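Local coordinates for protein adenylate isopentenyltransferase (Humulus lupulus, PDB 3A8T) that catalyses transfer of the dimethylallyl group from dimethylallyl diphosphate to the N6 amine of AMP, ADP or ATP, a step of cytokinin biosynthesis in hop, at residues 73-78 with 84-89; 209-214 with 236-241; 215-220 with 227-232. One frame throughout, in Å; residues are numbered along the deposited sequence.

Contact 1. Residues 73-78 with 84-89. With ATP (adenosine-5'-triphosphate), chain B.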
loop_
_atom_site.group_PDB
_atom_site.type_symbol
_atom_site.label_atom_id
_atom_site.label_comp_id
_atom_site.label_asym_id
_atom_site.label_seq_id
_atom_site.Cartn_x
_atom_site.Cartn_y
_atom_site.Cartn_z
ATOM N N LYS A 73 -3.671 -4.814 2.618
ATOM C CA LYS A 73 -4.063 -5.418 3.880
ATOM C C LYS A 73 -3.617 -4.748 5.195
ATOM O O LYS A 73 -4.181 -5.046 6.246
ATOM C CB LYS A 73 -3.712 -6.925 3.874
ATOM C CG LYS A 73 -2.257 -7.269 4.069
ATOM C CD LYS A 73 -2.091 -8.801 4.119
ATOM C CE LYS A 73 -0.761 -9.203 4.778
ATOM N NZ LYS A 73 -0.546 -10.647 4.860
ATOM N N MET A 74 -2.626 -3.854 5.146
ATOM C CA MET A 74 -2.225 -3.142 6.353
ATOM C C MET A 74 -3.107 -1.885 6.480
ATOM O O MET A 74 -3.499 -1.481 7.580
ATOM C CB MET A 74 -0.735 -2.748 6.298
ATOM C CG MET A 74 0.242 -3.914 6.545
ATOM S SD MET A 74 -0.098 -4.707 8.197
ATOM C CE MET A 74 -0.819 -6.204 7.662
ATOM N N GLN A 75 -3.439 -1.285 5.338
ATOM C CA GLN A 75 -4.225 -0.073 5.285
ATOM C C GLN A 75 -5.673 -0.216 5.690
ATOM O O GLN A 75 -6.381 0.791 5.768
ATOM C CB GLN A 75 -4.145 0.538 3.880
ATOM C CG GLN A 75 -2.778 1.104 3.579
ATOM C CD GLN A 75 -2.726 1.960 2.358
ATOM O OE1 GLN A 75 -3.729 2.235 1.729
ATOM N NE2 GLN A 75 -1.554 2.400 2.020
ATOM N N VAL A 76 -6.108 -1.450 5.949
ATOM C CA VAL A 76 -7.487 -1.665 6.306
ATOM C C VAL A 76 -7.664 -1.298 7.764
ATOM O O VAL A 76 -8.760 -1.016 8.179
ATOM C CB VAL A 76 -7.987 -3.177 6.097
ATOM C CG1 VAL A 76 -7.955 -3.543 4.645
ATOM C CG2 VAL A 76 -7.117 -4.204 6.897
ATOM N N TYR A 77 -6.581 -1.274 8.527
ATOM C CA TYR A 77 -6.664 -1.004 9.947
ATOM C C TYR A 77 -6.584 0.451 10.255
ATOM O O TYR A 77 -5.876 1.157 9.571
ATOM C CB TYR A 77 -5.526 -1.688 10.681
ATOM C CG TYR A 77 -5.465 -3.186 10.470
ATOM C CD1 TYR A 77 -6.426 -4.026 11.016
ATOM C CD2 TYR A 77 -4.469 -3.753 9.686
ATOM C CE1 TYR A 77 -6.392 -5.392 10.777
ATOM C CE2 TYR A 77 -4.424 -5.116 9.444
ATOM C CZ TYR A 77 -5.382 -5.924 9.987
ATOM O OH TYR A 77 -5.360 -7.257 9.741
ATOM N N LYS A 78 -7.316 0.904 11.280
ATOM C CA LYS A 78 -7.261 2.299 11.719
ATOM C C LYS A 78 -5.905 2.367 12.413
ATOM O O LYS A 78 -5.534 1.455 13.157
ATOM C CB LYS A 78 -8.351 2.598 12.753
ATOM C CG LYS A 78 -9.706 1.945 12.470
ATOM C CD LYS A 78 -10.606 1.992 13.686
ATOM C CE LYS A 78 -9.875 1.376 14.904
ATOM N NZ LYS A 78 -10.277 1.864 16.299
ATOM N N THR A 84 1.801 3.182 7.403
ATOM C CA THR A 84 1.147 2.360 6.402
ATOM C C THR A 84 0.986 2.990 5.050
ATOM O O THR A 84 0.566 2.324 4.112
ATOM C CB THR A 84 -0.263 1.801 6.871
ATOM O OG1 THR A 84 -1.092 2.864 7.314
ATOM C CG2 THR A 84 -0.101 0.740 7.987
ATOM N N ASN A 85 1.368 4.266 4.968
ATOM C CA ASN A 85 1.330 5.067 3.775
ATOM C C ASN A 85 -0.101 5.270 3.277
ATOM O O ASN A 85 -0.373 5.133 2.072
ATOM C CB ASN A 85 2.198 4.427 2.696
ATOM C CG ASN A 85 3.580 3.897 3.245
ATOM O OD1 ASN A 85 3.767 2.650 3.487
ATOM N ND2 ASN A 85 4.540 4.819 3.425
ATOM N N LYS A 86 -1.037 5.558 4.186
ATOM C CA LYS A 86 -2.407 5.788 3.729
ATOM C C LYS A 86 -2.461 7.118 2.978
ATOM O O LYS A 86 -1.878 8.114 3.403
ATOM C CB LYS A 86 -3.387 5.880 4.881
ATOM C CG LYS A 86 -3.739 4.652 5.553
ATOM C CD LYS A 86 -4.696 5.006 6.641
ATOM C CE LYS A 86 -5.180 3.774 7.380
ATOM N NZ LYS A 86 -4.216 3.180 8.309
ATOM N N ILE A 87 -3.139 7.133 1.847
ATOM C CA ILE A 87 -3.268 8.375 1.132
ATOM C C ILE A 87 -3.952 9.415 2.074
ATOM O O ILE A 87 -4.996 9.116 2.654
ATOM C CB ILE A 87 -4.093 8.148 -0.188
ATOM C CG1 ILE A 87 -4.229 9.480 -0.969
ATOM C CG2 ILE A 87 -5.482 7.596 0.147
ATOM C CD1 ILE A 87 -4.519 9.301 -2.499
ATOM N N SER A 88 -3.394 10.630 2.206
ATOM C CA SER A 88 -4.015 11.672 3.072
ATOM C C SER A 88 -5.408 12.015 2.584
ATOM O O SER A 88 -5.667 11.933 1.365
ATOM C CB SER A 88 -3.210 12.968 3.095
ATOM O OG SER A 88 -3.331 13.710 1.896
ATOM N N VAL A 89 -6.291 12.408 3.505
ATOM C CA VAL A 89 -7.662 12.711 3.131
ATOM C C VAL A 89 -7.709 13.916 2.187
ATOM O O VAL A 89 -8.435 13.896 1.200
ATOM C CB VAL A 89 -8.556 12.905 4.398
ATOM C CG1 VAL A 89 -10.016 12.914 4.043
ATOM C CG2 VAL A 89 -8.327 11.745 5.350
HETATM P PG ATP B . 1.660 -12.230 2.080
HETATM O O1G ATP B . 0.396 -13.032 2.090
HETATM O O2G ATP B . 2.049 -11.910 3.630
HETATM O O3G ATP B . 2.863 -13.077 1.417
HETATM P PB ATP B . 0.062 -10.454 0.707
HETATM O O1B ATP B . -0.191 -10.886 -0.634
HETATM O O2B ATP B . -0.981 -11.128 1.640
HETATM O O3B ATP B . 1.541 -10.834 1.177
HETATM P PA ATP B . 1.103 -7.835 0.795
HETATM O O1A ATP B . 2.180 -8.183 -0.119
HETATM O O2A ATP B . 0.558 -6.377 0.333
HETATM O O3A ATP B . -0.196 -8.850 0.767
HETATM O "O5'" ATP B . 1.628 -7.589 2.315
HETATM C "C5'" ATP B . 2.576 -8.527 2.742
HETATM C "C4'" ATP B . 3.340 -7.882 3.882
HETATM O "O4'" ATP B . 3.958 -6.682 3.401
HETATM C "C3'" ATP B . 2.462 -7.416 5.069
HETATM O "O3'" ATP B . 2.267 -8.475 6.003
HETATM C "C2'" ATP B . 3.274 -6.239 5.634
HETATM O "O2'" ATP B . 4.231 -6.699 6.525
HETATM C "C1'" ATP B . 3.934 -5.613 4.427
HETATM N N9 ATP B . 3.150 -4.441 3.949
HETATM C C8 ATP B . 2.205 -4.433 2.924
HETATM N N7 ATP B . 1.628 -3.252 2.834
HETATM C C5 ATP B . 2.156 -2.423 3.778
HETATM C C6 ATP B . 1.955 -1.047 4.197
HETATM N N6 ATP B . 1.032 -0.224 3.602
HETATM N N1 ATP B . 2.708 -0.580 5.214
HETATM C C2 ATP B . 3.610 -1.341 5.819
HETATM N N3 ATP B . 3.830 -2.612 5.476
HETATM C C4 ATP B . 3.153 -3.191 4.497
HETATM O O HOH W 1 -3.730 4.642 0.673
#

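Contact 2. Residues 209-214 with 236-241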
loop_
_atom_site.group_PDB
_atom_site.type_symbol
_atom_site.label_atom_id
_atom_site.label_comp_id
_atom_site.label_asym_id
_atom_site.label_seq_id
_atom_site.Cartn_x
_atom_site.Cartn_y
_atom_site.Cartn_z
ATOM N N GLU A 209 4.687 5.945 20.028
ATOM C CA GLU A 209 3.403 6.038 20.730
ATOM C C GLU A 209 2.617 4.733 20.580
ATOM O O GLU A 209 1.836 4.352 21.458
ATOM C CB GLU A 209 2.594 7.227 20.193
ATOM C CG GLU A 209 1.184 7.350 20.761
ATOM C CD GLU A 209 1.150 7.773 22.259
ATOM O OE1 GLU A 209 1.985 8.623 22.682
ATOM O OE2 GLU A 209 0.279 7.267 23.018
ATOM N N PHE A 210 2.855 4.032 19.478
ATOM C CA PHE A 210 2.187 2.757 19.210
ATOM C C PHE A 210 2.788 1.640 20.097
ATOM O O PHE A 210 2.119 0.657 20.496
ATOM C CB PHE A 210 2.406 2.396 17.757
ATOM C CG PHE A 210 1.591 1.240 17.294
ATOM C CD1 PHE A 210 0.175 1.332 17.228
ATOM C CD2 PHE A 210 2.206 0.064 16.899
ATOM C CE1 PHE A 210 -0.594 0.257 16.771
ATOM C CE2 PHE A 210 1.443 -1.022 16.441
ATOM C CZ PHE A 210 0.063 -0.939 16.374
ATOM N N TYR A 211 4.065 1.841 20.417
ATOM C CA TYR A 211 4.832 0.914 21.211
ATOM C C TYR A 211 4.202 0.618 22.547
ATOM O O TYR A 211 3.701 1.504 23.221
ATOM C CB TYR A 211 6.245 1.457 21.409
ATOM C CG TYR A 211 7.170 0.463 22.049
ATOM C CD1 TYR A 211 7.737 -0.588 21.314
ATOM C CD2 TYR A 211 7.424 0.525 23.419
ATOM C CE1 TYR A 211 8.534 -1.545 21.931
ATOM C CE2 TYR A 211 8.201 -0.411 24.038
ATOM C CZ TYR A 211 8.755 -1.429 23.306
ATOM O OH TYR A 211 9.558 -2.282 23.978
ATOM N N SER A 212 4.281 -0.642 22.941
ATOM C CA SER A 212 3.701 -1.108 24.194
ATOM C C SER A 212 4.395 -2.348 24.756
ATOM O O SER A 212 4.421 -3.395 24.117
ATOM C CB SER A 212 2.225 -1.407 23.955
ATOM O OG SER A 212 1.710 -2.253 24.933
ATOM N N PRO A 213 4.969 -2.247 25.960
ATOM C CA PRO A 213 5.638 -3.418 26.525
ATOM C C PRO A 213 4.707 -4.606 26.816
ATOM O O PRO A 213 5.187 -5.650 27.171
ATOM C CB PRO A 213 6.300 -2.869 27.764
ATOM C CG PRO A 213 6.588 -1.406 27.388
ATOM C CD PRO A 213 5.256 -1.043 26.763
ATOM N N GLU A 214 3.382 -4.463 26.688
ATOM C CA GLU A 214 2.532 -5.635 26.877
ATOM C C GLU A 214 2.483 -6.450 25.568
ATOM O O GLU A 214 1.795 -7.459 25.480
ATOM C CB GLU A 214 1.090 -5.301 27.312
ATOM C CG GLU A 214 0.227 -6.613 27.335
ATOM C CD GLU A 214 -0.987 -6.654 28.292
ATOM O OE1 GLU A 214 -1.769 -5.669 28.319
ATOM O OE2 GLU A 214 -1.161 -7.703 28.984
ATOM N N GLU A 236 10.957 -3.434 13.092
ATOM C CA GLU A 236 12.273 -2.785 13.002
ATOM C C GLU A 236 12.474 -1.836 14.169
ATOM O O GLU A 236 13.500 -1.910 14.866
ATOM C CB GLU A 236 12.469 -2.043 11.663
ATOM C CG GLU A 236 12.394 -2.900 10.427
ATOM C CD GLU A 236 10.959 -3.186 9.952
ATOM O OE1 GLU A 236 9.954 -2.993 10.703
ATOM O OE2 GLU A 236 10.828 -3.605 8.788
ATOM N N PHE A 237 11.506 -0.958 14.406
ATOM C CA PHE A 237 11.682 -0.076 15.541
ATOM C C PHE A 237 11.520 -0.734 16.873
ATOM O O PHE A 237 12.087 -0.256 17.839
ATOM C CB PHE A 237 10.852 1.209 15.403
ATOM C CG PHE A 237 11.640 2.314 14.715
ATOM C CD1 PHE A 237 12.778 2.873 15.350
ATOM C CD2 PHE A 237 11.377 2.680 13.372
ATOM C CE1 PHE A 237 13.633 3.755 14.657
ATOM C CE2 PHE A 237 12.222 3.555 12.684
ATOM C CZ PHE A 237 13.352 4.091 13.321
ATOM N N ASP A 238 10.758 -1.826 16.952
ATOM C CA ASP A 238 10.630 -2.554 18.239
ATOM C C ASP A 238 12.046 -3.004 18.674
ATOM O O ASP A 238 12.410 -2.978 19.861
ATOM C CB ASP A 238 9.708 -3.783 18.125
ATOM C CG ASP A 238 8.221 -3.407 18.067
ATOM O OD1 ASP A 238 7.881 -2.232 18.358
ATOM O OD2 ASP A 238 7.378 -4.275 17.731
ATOM N N ARG A 239 12.864 -3.387 17.712
ATOM C CA ARG A 239 14.210 -3.808 18.033
ATOM C C ARG A 239 14.953 -2.611 18.651
ATOM O O ARG A 239 15.642 -2.747 19.636
ATOM C CB ARG A 239 14.869 -4.287 16.763
ATOM C CG ARG A 239 16.262 -4.827 16.887
ATOM C CD ARG A 239 16.469 -5.893 15.808
ATOM N NE ARG A 239 17.848 -6.312 15.849
ATOM C CZ ARG A 239 18.346 -7.048 16.825
ATOM N NH1 ARG A 239 17.573 -7.472 17.818
ATOM N NH2 ARG A 239 19.634 -7.290 16.858
ATOM N N TYR A 240 14.773 -1.430 18.080
ATOM C CA TYR A 240 15.385 -0.219 18.607
ATOM C C TYR A 240 14.810 0.145 19.976
ATOM O O TYR A 240 15.544 0.375 20.899
ATOM C CB TYR A 240 15.158 0.931 17.650
ATOM C CG TYR A 240 15.596 2.238 18.186
ATOM C CD1 TYR A 240 16.914 2.667 18.053
ATOM C CD2 TYR A 240 14.699 3.076 18.821
ATOM C CE1 TYR A 240 17.327 3.894 18.528
ATOM C CE2 TYR A 240 15.111 4.317 19.302
ATOM C CZ TYR A 240 16.423 4.720 19.148
ATOM O OH TYR A 240 16.794 5.964 19.595
ATOM N N PHE A 241 13.491 0.189 20.115
ATOM C CA PHE A 241 12.909 0.538 21.405
ATOM C C PHE A 241 13.279 -0.522 22.476
ATOM O O PHE A 241 13.233 -0.273 23.663
ATOM C CB PHE A 241 11.371 0.646 21.292
ATOM C CG PHE A 241 10.892 1.714 20.361
ATOM C CD1 PHE A 241 11.326 3.026 20.484
ATOM C CD2 PHE A 241 9.950 1.427 19.362
ATOM C CE1 PHE A 241 10.826 4.036 19.632
ATOM C CE2 PHE A 241 9.457 2.474 18.509
ATOM C CZ PHE A 241 9.893 3.745 18.654
#

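Contact 3. Residues 215-220 with 227-232. With ATP (adenosine-5'-triphosphate), chain B.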
loop_
_atom_site.group_PDB
_atom_site.type_symbol
_atom_site.label_atom_id
_atom_site.label_comp_id
_atom_site.label_asym_id
_atom_site.label_seq_id
_atom_site.Cartn_x
_atom_site.Cartn_y
_atom_site.Cartn_z
ATOM N N ASP A 215 3.184 -6.014 24.528
ATOM C CA ASP A 215 3.199 -6.800 23.293
ATOM C C ASP A 215 4.219 -7.922 23.381
ATOM O O ASP A 215 5.354 -7.730 23.778
ATOM C CB ASP A 215 3.470 -5.927 22.061
ATOM C CG ASP A 215 2.238 -5.163 21.623
ATOM O OD1 ASP A 215 1.140 -5.781 21.591
ATOM O OD2 ASP A 215 2.364 -3.958 21.320
ATOM N N GLU A 216 3.804 -9.101 22.971
ATOM C CA GLU A 216 4.665 -10.254 23.072
ATOM C C GLU A 216 5.431 -10.618 21.806
ATOM O O GLU A 216 6.076 -11.666 21.779
ATOM C CB GLU A 216 3.804 -11.447 23.540
ATOM C CG GLU A 216 3.008 -11.138 24.850
ATOM C CD GLU A 216 2.019 -12.234 25.279
ATOM O OE1 GLU A 216 1.246 -11.975 26.241
ATOM O OE2 GLU A 216 2.020 -13.341 24.675
ATOM N N ASP A 217 5.379 -9.769 20.782
ATOM C CA ASP A 217 6.045 -10.086 19.507
ATOM C C ASP A 217 7.282 -9.255 19.143
ATOM O O ASP A 217 7.661 -9.275 17.966
ATOM C CB ASP A 217 5.068 -9.919 18.332
ATOM C CG ASP A 217 4.484 -8.476 18.245
ATOM O OD1 ASP A 217 5.122 -7.538 18.762
ATOM O OD2 ASP A 217 3.391 -8.266 17.681
ATOM N N HIS A 218 7.868 -8.541 20.111
ATOM C CA HIS A 218 8.990 -7.630 19.852
ATOM C C HIS A 218 10.211 -8.218 19.202
ATOM O O HIS A 218 10.940 -7.513 18.481
ATOM C CB HIS A 218 9.404 -6.877 21.127
ATOM C CG HIS A 218 8.353 -5.936 21.640
ATOM N ND1 HIS A 218 8.205 -5.651 22.981
ATOM C CD2 HIS A 218 7.389 -5.236 20.999
ATOM C CE1 HIS A 218 7.190 -4.825 23.147
ATOM N NE2 HIS A 218 6.676 -4.558 21.959
ATOM N N ASP A 219 10.425 -9.507 19.450
ATOM C CA ASP A 219 11.560 -10.223 18.881
ATOM C C ASP A 219 11.192 -10.996 17.635
ATOM O O ASP A 219 11.965 -11.842 17.210
ATOM C CB ASP A 219 12.112 -11.243 19.878
ATOM C CG ASP A 219 11.007 -12.030 20.582
ATOM O OD1 ASP A 219 9.875 -12.228 20.039
ATOM O OD2 ASP A 219 11.276 -12.458 21.714
ATOM N N GLU A 220 10.041 -10.686 17.048
ATOM C CA GLU A 220 9.522 -11.447 15.911
ATOM C C GLU A 220 9.300 -10.638 14.631
ATOM O O GLU A 220 8.945 -9.461 14.661
ATOM C CB GLU A 220 8.229 -12.187 16.380
ATOM C CG GLU A 220 7.379 -12.794 15.286
ATOM C CD GLU A 220 6.041 -13.419 15.759
ATOM O OE1 GLU A 220 5.355 -12.886 16.664
ATOM O OE2 GLU A 220 5.643 -14.448 15.193
ATOM N N GLY A 227 -1.744 -9.089 12.111
ATOM C CA GLY A 227 -2.420 -7.841 11.788
ATOM C C GLY A 227 -1.524 -6.620 11.536
ATOM O O GLY A 227 -0.420 -6.742 10.940
ATOM N N LEU A 228 -2.021 -5.458 11.985
ATOM C CA LEU A 228 -1.298 -4.188 11.854
ATOM C C LEU A 228 0.136 -4.270 12.405
ATOM O O LEU A 228 1.002 -3.531 11.990
ATOM C CB LEU A 228 -2.048 -3.054 12.561
ATOM C CG LEU A 228 -1.415 -1.668 12.353
ATOM C CD1 LEU A 228 -1.376 -1.397 10.892
ATOM C CD2 LEU A 228 -2.178 -0.563 13.016
ATOM N N ARG A 229 0.393 -5.190 13.330
ATOM C CA ARG A 229 1.733 -5.280 13.871
ATOM C C ARG A 229 2.731 -5.889 12.859
ATOM O O ARG A 229 3.916 -5.934 13.115
ATOM C CB ARG A 229 1.709 -6.017 15.225
ATOM C CG ARG A 229 0.990 -5.218 16.267
ATOM C CD ARG A 229 1.242 -5.691 17.694
ATOM N NE ARG A 229 2.662 -5.777 17.998
ATOM C CZ ARG A 229 3.470 -4.739 18.237
ATOM N NH1 ARG A 229 3.019 -3.480 18.242
ATOM N NH2 ARG A 229 4.772 -4.958 18.361
ATOM N N LYS A 230 2.226 -6.349 11.715
ATOM C CA LYS A 230 3.064 -6.853 10.630
ATOM C C LYS A 230 3.649 -5.722 9.744
ATOM O O LYS A 230 4.619 -5.962 9.045
ATOM C CB LYS A 230 2.271 -7.745 9.677
ATOM C CG LYS A 230 1.733 -9.007 10.296
ATOM C CD LYS A 230 0.949 -9.779 9.257
ATOM C CE LYS A 230 1.824 -10.830 8.634
ATOM N NZ LYS A 230 1.136 -11.449 7.464
ATOM N N ALA A 231 3.051 -4.530 9.765
ATOM C CA ALA A 231 3.448 -3.379 8.950
ATOM C C ALA A 231 4.931 -3.135 8.935
ATOM O O ALA A 231 5.543 -3.182 9.990
ATOM C CB ALA A 231 2.722 -2.143 9.458
ATOM N N ILE A 232 5.539 -2.888 7.765
ATOM C CA ILE A 232 6.995 -2.648 7.761
ATOM C C ILE A 232 7.234 -1.382 8.603
ATOM O O ILE A 232 6.531 -0.376 8.449
ATOM C CB ILE A 232 7.616 -2.407 6.341
ATOM C CG1 ILE A 232 7.367 -3.574 5.398
ATOM C CG2 ILE A 232 9.100 -2.257 6.469
ATOM C CD1 ILE A 232 7.856 -4.801 5.876
HETATM P PG ATP B . 1.660 -12.230 2.080
HETATM O O1G ATP B . 0.396 -13.032 2.090
HETATM O O2G ATP B . 2.049 -11.910 3.630
HETATM O O3G ATP B . 2.863 -13.077 1.417
HETATM P PB ATP B . 0.062 -10.454 0.707
HETATM O O1B ATP B . -0.191 -10.886 -0.634
HETATM O O2B ATP B . -0.981 -11.128 1.640
HETATM O O3B ATP B . 1.541 -10.834 1.177
HETATM P PA ATP B . 1.103 -7.835 0.795
HETATM O O1A ATP B . 2.180 -8.183 -0.119
HETATM O O2A ATP B . 0.558 -6.377 0.333
HETATM O O3A ATP B . -0.196 -8.850 0.767
HETATM O "O5'" ATP B . 1.628 -7.589 2.315
HETATM C "C5'" ATP B . 2.576 -8.527 2.742
HETATM C "C4'" ATP B . 3.340 -7.882 3.882
HETATM O "O4'" ATP B . 3.958 -6.682 3.401
HETATM C "C3'" ATP B . 2.462 -7.416 5.069
HETATM O "O3'" ATP B . 2.267 -8.475 6.003
HETATM C "C2'" ATP B . 3.274 -6.239 5.634
HETATM O "O2'" ATP B . 4.231 -6.699 6.525
HETATM C "C1'" ATP B . 3.934 -5.613 4.427
HETATM N N9 ATP B . 3.150 -4.441 3.949
HETATM C C8 ATP B . 2.205 -4.433 2.924
HETATM N N7 ATP B . 1.628 -3.252 2.834
HETATM C C5 ATP B . 2.156 -2.423 3.778
HETATM C C6 ATP B . 1.955 -1.047 4.197
HETATM N N6 ATP B . 1.032 -0.224 3.602
HETATM N N1 ATP B . 2.708 -0.580 5.214
HETATM C C2 ATP B . 3.610 -1.341 5.819
HETATM N N3 ATP B . 3.830 -2.612 5.476
HETATM C C4 ATP B . 3.153 -3.191 4.497
#

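Contact 1. Residues 73-78 with 84-89
Met-74 opens the contact across the two segments: following Lys-73, whose chain, extended beyond CG, carries NZ to 3.1 Å from O2G of the γ-phosphate of ATP, it places its CB 3.9 Å from CG2 of Thr-84, and its own chain, bent beyond CG, then turns off along the nucleotide. There CG of Met-74 packs 3.6 Å from C4 of the adenine. A flexible, unbranched apolar chain can follow the flat base without competing for its polar edge.

Gln-75 makes the central polar link. Its CG stands beside the backbone N (chi1 -70°), and the extended chain sends the amide to the backbone of 84-89, where NE2 donates to Thr-84 O at 3.0 Å, from a position tilted out of the carbonyl plane. That same oxygen accepts from N6 of ATP at 2.6 Å in a nearly straight bond (167°), so two N-H donors grip one carbonyl and fix it against the amine that becomes prenylated. The other end of the amide is engaged too: OE1 accepts a hydrogen bond from a water, whose oxygen in turn accepts from Ile-87 N. A glutamine suits this place because it offers a donor and an acceptor together.

Tyr-77 closes the type I turn begun at Met-74 and contributes its carbonyl, while its hydroxyl is bonded to the backbone of Leu-110. Lys-86, whose aliphatic chain passes alongside Gln-75, bends at its last torsion so that NZ meets Tyr-77 O at 2.9 Å, almost in line with the carbonyl bond. Both segments belong to the one loop between strands 66-70 and 97-98 of the parallel sheet, and they form one wall of the adenine site in this P-loop-type isopentenyltransferase.

Contact 2. Residues 209-214 with 236-241
Tyr-211 and Phe-241 carry the apolar side of this contact. CB of Phe-241 sits over one face of the tyrosine ring, offset toward its rim, in a CH-pi contact 3.9 Å from the ring centroid. The two side chains run antiparallel past one another, and CD2 of Phe-241 comes to 3.6 Å from CD1 of Tyr-211. Their planes are inclined at 52°, an oblique pairing with the centroids 5.1 Å apart. Tyr-211 reaches this place because its CG lies opposite the backbone N (chi1 -171°), directing the ring to helix 234-243.

In the fold, the contact joins the end of helix 203-210 to the flank of helix 234-243: Tyr-211 is the first residue to leave helical geometry, and its broad ring bridges the gap between the two backbones. His-218 stacks on the same tyrosine, while Phe-241 also packs against Ala-208 of the earlier helix.

The polar approach is made by Asp-238. Its OD1 lies at the edge of the Tyr-211 ring, in plane and 3.4 Å from CD1, where the slightly positive C-H rim probably suits a carboxylate oxygen. The other oxygen, OD2, forms salt bridges with Arg-225 and Arg-229, so this buried acid has its charge answered.

Within 209-214, Ser-212 OG accepts from Glu-214 N at 3.3 Å, an ST turn that shapes the chain as it leaves the helix.

Contact 3. Residues 215-220 with 227-232
Arg-229 extends from the 3-10 segment 228-230 toward the loop 215-220, and its CB already lies 3.7 Å from OD2 of Asp-217. CG runs on past the same oxygen, and CD comes within 3.4 Å of it. The chain then bends at chi3 (53°), turning the guanidinium side-on to the Asp-217 carboxylate. NE donates to Asp-217 OD2 at 2.6 Å and NH2 to OD1 at 2.6 Å, each meeting the syn lone pair of its oxygen. The two flat groups are nearly coplanar, at 21°, and this paired bond leaves the guanidinium little freedom to rotate.

Asp-215 adds a second negative charge from a different direction. Its carboxylate is stacked over one face of the guanidinium, with OD2 3.2 Å from NH1; the oxygen sits well out of the guanidinium plane, so the attraction is electrostatic and not a hydrogen bond. The three residues form a salt-bridge network, joined also by Asp-238. Arginine fits here because its flat cation can serve acids at its edge and over its face at once. At the tip, NH2 also lies near the plane of the His-218 ring, 3.7 Å from CD2.

The backbone just beyond Arg-229 belongs to the nucleotide pocket: Lys-230 O accepts from the ribose O2' of ATP, and Ile-232 N donates to adenine N3 at 2.9 Å.

Contact 1 comes first along the chain, in the loop between strands 66-70 and 97-98, and closes before the others begin. Contact 3 is nested in the loop that contact 2 closes between helices 203-210 and 234-243; their centres lie 9 Å apart, and a salt bridge joins the two. Contacts 1 and 3 are about 17 Å apart between centres yet touch: Met-74 packs on 227-232 beside the nucleotide, Tyr-77 on Leu-228, and both contacts meet ATP. Contact 2, centred about 20 Å from contact 1, does not touch it. Two of the elements that hold the nucleotide, the loop after strand 66-70 and segment 227-232, thus meet, and the second is tied through contact 3 to the outlying helices.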